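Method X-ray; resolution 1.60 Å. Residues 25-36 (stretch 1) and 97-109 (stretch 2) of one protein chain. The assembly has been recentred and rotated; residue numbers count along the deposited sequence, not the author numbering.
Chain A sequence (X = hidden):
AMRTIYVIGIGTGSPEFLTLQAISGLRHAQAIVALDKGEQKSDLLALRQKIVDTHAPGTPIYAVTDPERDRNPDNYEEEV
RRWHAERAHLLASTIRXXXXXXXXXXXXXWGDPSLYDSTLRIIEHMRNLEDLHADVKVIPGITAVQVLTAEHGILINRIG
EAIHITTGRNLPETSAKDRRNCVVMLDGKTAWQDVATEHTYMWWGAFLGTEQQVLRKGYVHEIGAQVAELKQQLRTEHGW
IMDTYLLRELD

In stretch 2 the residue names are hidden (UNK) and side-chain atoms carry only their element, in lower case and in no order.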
# COMPACT_ATOMS: atom_id res chain seq x y z
N GLY A 25 -1.31 -8.91 -16.66
CA GLY A 25 -2.56 -9.13 -15.98
C GLY A 25 -3.58 -8.04 -16.29
O GLY A 25 -4.74 -8.32 -16.56
N LEU A 26 -3.14 -6.79 -16.28
CA LEU A 26 -4.03 -5.66 -16.56
C LEU A 26 -4.60 -5.75 -17.99
O LEU A 26 -5.77 -5.50 -18.21
CB LEU A 26 -3.27 -4.34 -16.39
CG LEU A 26 -2.94 -3.97 -14.93
CD1 LEU A 26 -1.90 -2.83 -14.94
CD2 LEU A 26 -4.21 -3.57 -14.19
N ARG A 27 -3.72 -6.08 -18.93
CA ARG A 27 -4.12 -6.16 -20.33
C ARG A 27 -5.04 -7.31 -20.66
O ARG A 27 -5.81 -7.20 -21.62
CB ARG A 27 -2.91 -6.23 -21.23
CG ARG A 27 -2.10 -4.97 -21.17
CD ARG A 27 -1.09 -4.91 -22.25
NE ARG A 27 -1.71 -4.62 -23.54
CZ ARG A 27 -1.08 -4.65 -24.71
NH1 ARG A 27 0.20 -4.98 -24.78
NH2 ARG A 27 -1.73 -4.37 -25.81
N HIS A 28 -4.95 -8.39 -19.89
CA HIS A 28 -5.85 -9.52 -20.07
C HIS A 28 -7.16 -9.45 -19.26
O HIS A 28 -8.09 -10.21 -19.56
CB HIS A 28 -5.06 -10.82 -19.82
CG HIS A 28 -4.03 -11.09 -20.87
ND1 HIS A 28 -4.28 -11.81 -22.01
CD2 HIS A 28 -2.73 -10.70 -20.95
CE1 HIS A 28 -3.18 -11.85 -22.75
NE2 HIS A 28 -2.23 -11.20 -22.12
N ALA A 29 -7.29 -8.53 -18.32
CA ALA A 29 -8.52 -8.42 -17.55
C ALA A 29 -9.62 -7.82 -18.38
O ALA A 29 -9.44 -6.81 -19.05
CB ALA A 29 -8.33 -7.60 -16.30
N GLN A 30 -10.77 -8.47 -18.30
CA GLN A 30 -12.00 -7.98 -18.91
C GLN A 30 -12.77 -6.99 -18.01
O GLN A 30 -13.73 -6.34 -18.47
CB GLN A 30 -12.88 -9.16 -19.25
CG GLN A 30 -12.45 -9.84 -20.53
CD GLN A 30 -12.41 -11.35 -20.40
OE1 GLN A 30 -12.29 -11.88 -19.29
NE2 GLN A 30 -12.49 -12.04 -21.52
N ALA A 31 -12.38 -6.93 -16.75
CA ALA A 31 -12.89 -5.97 -15.79
C ALA A 31 -11.83 -5.67 -14.76
O ALA A 31 -11.05 -6.52 -14.45
CB ALA A 31 -14.14 -6.49 -15.08
N ILE A 32 -11.87 -4.44 -14.23
CA ILE A 32 -10.94 -3.96 -13.24
C ILE A 32 -11.69 -3.38 -12.04
O ILE A 32 -12.59 -2.57 -12.20
CB ILE A 32 -9.96 -2.91 -13.80
CG1 ILE A 32 -9.11 -3.52 -14.92
CG2 ILE A 32 -9.02 -2.42 -12.69
CD1 ILE A 32 -8.20 -2.51 -15.63
N VAL A 33 -11.29 -3.80 -10.84
CA VAL A 33 -11.93 -3.37 -9.58
C VAL A 33 -10.83 -2.79 -8.67
O VAL A 33 -9.68 -3.26 -8.64
CB VAL A 33 -12.63 -4.54 -8.84
CG1 VAL A 33 -13.28 -4.07 -7.49
CG2 VAL A 33 -13.68 -5.24 -9.74
N ALA A 34 -11.21 -1.81 -7.87
CA ALA A 34 -10.32 -1.33 -6.83
C ALA A 34 -11.13 -1.07 -5.58
O ALA A 34 -12.17 -0.40 -5.65
CB ALA A 34 -9.63 -0.09 -7.28
N LEU A 35 -10.68 -1.61 -4.44
CA LEU A 35 -11.36 -1.38 -3.17
C LEU A 35 -10.66 -0.21 -2.50
O LEU A 35 -9.45 -0.26 -2.27
CB LEU A 35 -11.30 -2.64 -2.31
CG LEU A 35 -11.87 -3.91 -2.98
CD1 LEU A 35 -11.63 -5.18 -2.13
CD2 LEU A 35 -13.36 -3.76 -3.31
N ASP A 36 -11.40 0.86 -2.24
CA ASP A 36 -10.81 2.09 -1.67
C ASP A 36 -11.29 2.34 -0.24
O ASP A 36 -12.41 1.97 0.13
CB ASP A 36 -11.15 3.28 -2.57
CG ASP A 36 -10.46 3.21 -3.92
OD1 ASP A 36 -9.41 2.54 -4.03
OD2 ASP A 36 -10.96 3.85 -4.87
N UNK A 97 -21.32 -10.08 -14.02
CA UNK A 97 -21.89 -9.25 -15.12
C UNK A 97 -20.83 -8.87 -16.12
O UNK A 97 -21.12 -8.84 -17.32
c UNK A 97 -22.51 -7.95 -14.61
o UNK A 97 -23.27 -6.05 -12.68
c UNK A 97 -23.77 -8.14 -13.81
c UNK A 97 -24.10 -6.98 -12.85
o UNK A 97 -25.21 -7.02 -12.26
N UNK A 98 -19.62 -8.56 -15.65
CA UNK A 98 -18.61 -7.91 -16.50
C UNK A 98 -17.58 -8.85 -17.05
O UNK A 98 -16.70 -8.43 -17.80
n UNK A 98 -17.08 -1.80 -14.43
n UNK A 98 -19.27 -1.12 -14.25
n UNK A 98 -18.81 -3.33 -14.58
c UNK A 98 -17.98 -4.50 -14.79
c UNK A 98 -18.37 -2.09 -14.43
c UNK A 98 -17.92 -6.75 -15.78
c UNK A 98 -18.78 -5.58 -15.48
N UNK A 99 -17.64 -10.12 -16.66
CA UNK A 99 -16.71 -11.12 -17.20
C UNK A 99 -17.49 -12.39 -17.49
O UNK A 99 -18.37 -12.78 -16.73
c UNK A 99 -15.57 -11.41 -16.20
c UNK A 99 -14.84 -10.09 -15.80
o UNK A 99 -16.10 -12.01 -15.03
N UNK A 100 -17.13 -13.09 -18.57
CA UNK A 100 -17.75 -14.39 -18.85
C UNK A 100 -17.25 -15.44 -17.87
O UNK A 100 -16.29 -15.18 -17.09
c UNK A 100 -16.07 -12.75 -19.53
c UNK A 100 -17.26 -14.71 -20.26
c UNK A 100 -16.02 -13.98 -20.42
N UNK A 101 -17.87 -16.62 -17.92
CA UNK A 101 -17.61 -17.64 -16.92
C UNK A 101 -16.16 -18.16 -16.91
O UNK A 101 -15.74 -18.70 -15.89
c UNK A 101 -18.60 -18.80 -17.00
c UNK A 101 -18.62 -19.46 -18.34
o UNK A 101 -17.82 -19.09 -19.24
o UNK A 101 -19.47 -20.37 -18.51
N UNK A 102 -15.43 -17.96 -18.01
CA UNK A 102 -14.01 -18.30 -18.12
C UNK A 102 -13.12 -17.05 -18.16
O UNK A 102 -11.95 -17.12 -18.53
c UNK A 102 -14.14 -18.57 -20.66
c UNK A 102 -13.73 -19.20 -19.34
o UNK A 102 -13.87 -19.18 -21.73
o UNK A 102 -14.77 -17.49 -20.65
N UNK A 103 -13.68 -15.92 -17.79
CA UNK A 103 -13.01 -14.62 -17.95
C UNK A 103 -12.12 -14.25 -16.80
O UNK A 103 -11.93 -15.04 -15.87
N UNK A 104 -11.59 -13.04 -16.88
CA UNK A 104 -10.62 -12.58 -15.89
C UNK A 104 -10.99 -11.19 -15.39
O UNK A 104 -11.37 -10.32 -16.18
c UNK A 104 -9.25 -12.56 -16.47
N UNK A 105 -10.89 -11.01 -14.09
CA UNK A 105 -11.02 -9.70 -13.44
C UNK A 105 -9.72 -9.39 -12.70
O UNK A 105 -9.09 -10.30 -12.18
c UNK A 105 -12.23 -9.64 -12.48
c UNK A 105 -12.19 -10.69 -11.46
c UNK A 105 -12.42 -8.26 -11.81
N UNK A 106 -9.33 -8.12 -12.71
CA UNK A 106 -8.16 -7.66 -11.97
C UNK A 106 -8.61 -6.74 -10.84
O UNK A 106 -9.34 -5.76 -11.09
c UNK A 106 -7.17 -6.90 -12.91
N UNK A 107 -8.12 -6.99 -9.61
CA UNK A 107 -8.23 -6.05 -8.50
C UNK A 107 -6.90 -5.31 -8.37
O UNK A 107 -5.85 -5.97 -8.33
c UNK A 107 -12.54 -8.07 -6.52
c UNK A 107 -10.40 -8.30 -7.66
c UNK A 107 -8.50 -6.75 -7.18
c UNK A 107 -10.75 -6.55 -6.09
c UNK A 107 -11.70 -8.76 -7.44
c UNK A 107 -9.93 -7.21 -6.99
c UNK A 107 -12.04 -6.96 -5.85
N UNK A 108 -6.93 -3.98 -8.27
CA UNK A 108 -5.71 -3.19 -8.17
C UNK A 108 -5.43 -2.91 -6.71
O UNK A 108 -6.35 -2.49 -5.96
c UNK A 108 -5.86 -1.89 -8.95
c UNK A 108 -5.41 -3.02 -11.12
c UNK A 108 -6.37 -0.66 -11.04
c UNK A 108 -6.31 -2.05 -10.40
N UNK A 109 -4.18 -3.07 -6.31
CA UNK A 109 -3.77 -2.85 -4.91
C UNK A 109 -2.50 -2.01 -4.94
O UNK A 109 -1.52 -2.36 -5.62
c UNK A 109 -3.48 -4.19 -4.18
c UNK A 109 -3.04 -3.89 -2.75
c UNK A 109 -4.76 -5.07 -4.21
O HOH W 1 -16.82 -6.19 -19.38
O HOH W 2 -14.35 -2.90 -15.05
O HOH W 3 -8.44 -3.62 -4.56

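Position 97 lies in the helical end of the stretch. Its side chain has three carbons, the third carrying two oxygens, and it touches nothing on stretch 1. It is Glu97.

Position 98 has three carbons, a nitrogen, then a carbon bearing two more nitrogens. Its CB lies 3.9 Å from Ala31 CB. This is Arg98. Water 2 accepts from Arg98 NH1 (3.0 Å) and from Ile32 N (3.0 Å). Water 1 donates to Arg98 O (2.7 Å) and to Gln30 O (3.2 Å).

At position 99 one carbon carries an oxygen and a carbon, and the latter approaches Ala31 CB. The fork fits Thr99, with CG2 to Ala31 CB at 3.7 Å.

Position 100 has three carbons closing a ring onto the backbone N. It is Pro100, whose CD is 3.9 Å from Gln30 OE1. A type I turn starts here.

Positions 101 and 102 each show two carbons, the second with two oxygens. Neither contacts stretch 1. They are Asp101 and Asp102.

Position 103 has no side-chain atoms. Its CA is 3.1 Å from Gln30 OE1, and a CB would clash with that oxygen. It is Gly103, and its N closes the turn by bonding to Pro100 O (2.8 Å).

Position 104 has one carbon, 4.1 Å from CB to His28 O. It is Ala104.

Position 105 has one carbon carrying two more, near Ala31 and Val33. This is Val105; its CG2 is 3.9 Å from Val33 CG2.

Position 106 has a single carbon, with CB 3.7 Å from Ala29 CB. It is Ala106.

Position 107 has one carbon and a six-carbon ring. Val33 CB sits over one ring face, 4.0 Å from the centroid. It is Phe107; CE1 is 3.5 Å from Val33 CG1.

Position 108 has four carbons, forked at the second, packed on Leu26 and Ile32. It is Leu108, with CD2 3.3 Å from Leu26 CD2 and CG 3.6 Å from Ile32 CG2.

Position 109 has one carbon carrying two, without contact to stretch 1. It is Val109.

The contact is a parallel strand pairing. Ala106 N donates to Ala31 O (2.9 Å), Val33 N to Ala106 O (2.8 Å), and Leu108 N to Val33 O (2.9 Å). Gln30 holds the entry to the pairing: its N donates to Ala104 O (2.9 Å), and its OE1 accepts from Ala104 N (2.8 Å). Alternation sends Ile32 and Ala106 to one face, Val33 and Phe107 to the other. Apolar packing on both faces supports the backbone bonds.

Stretch 2, residues 97-109: ERTPDDGAVAFLV
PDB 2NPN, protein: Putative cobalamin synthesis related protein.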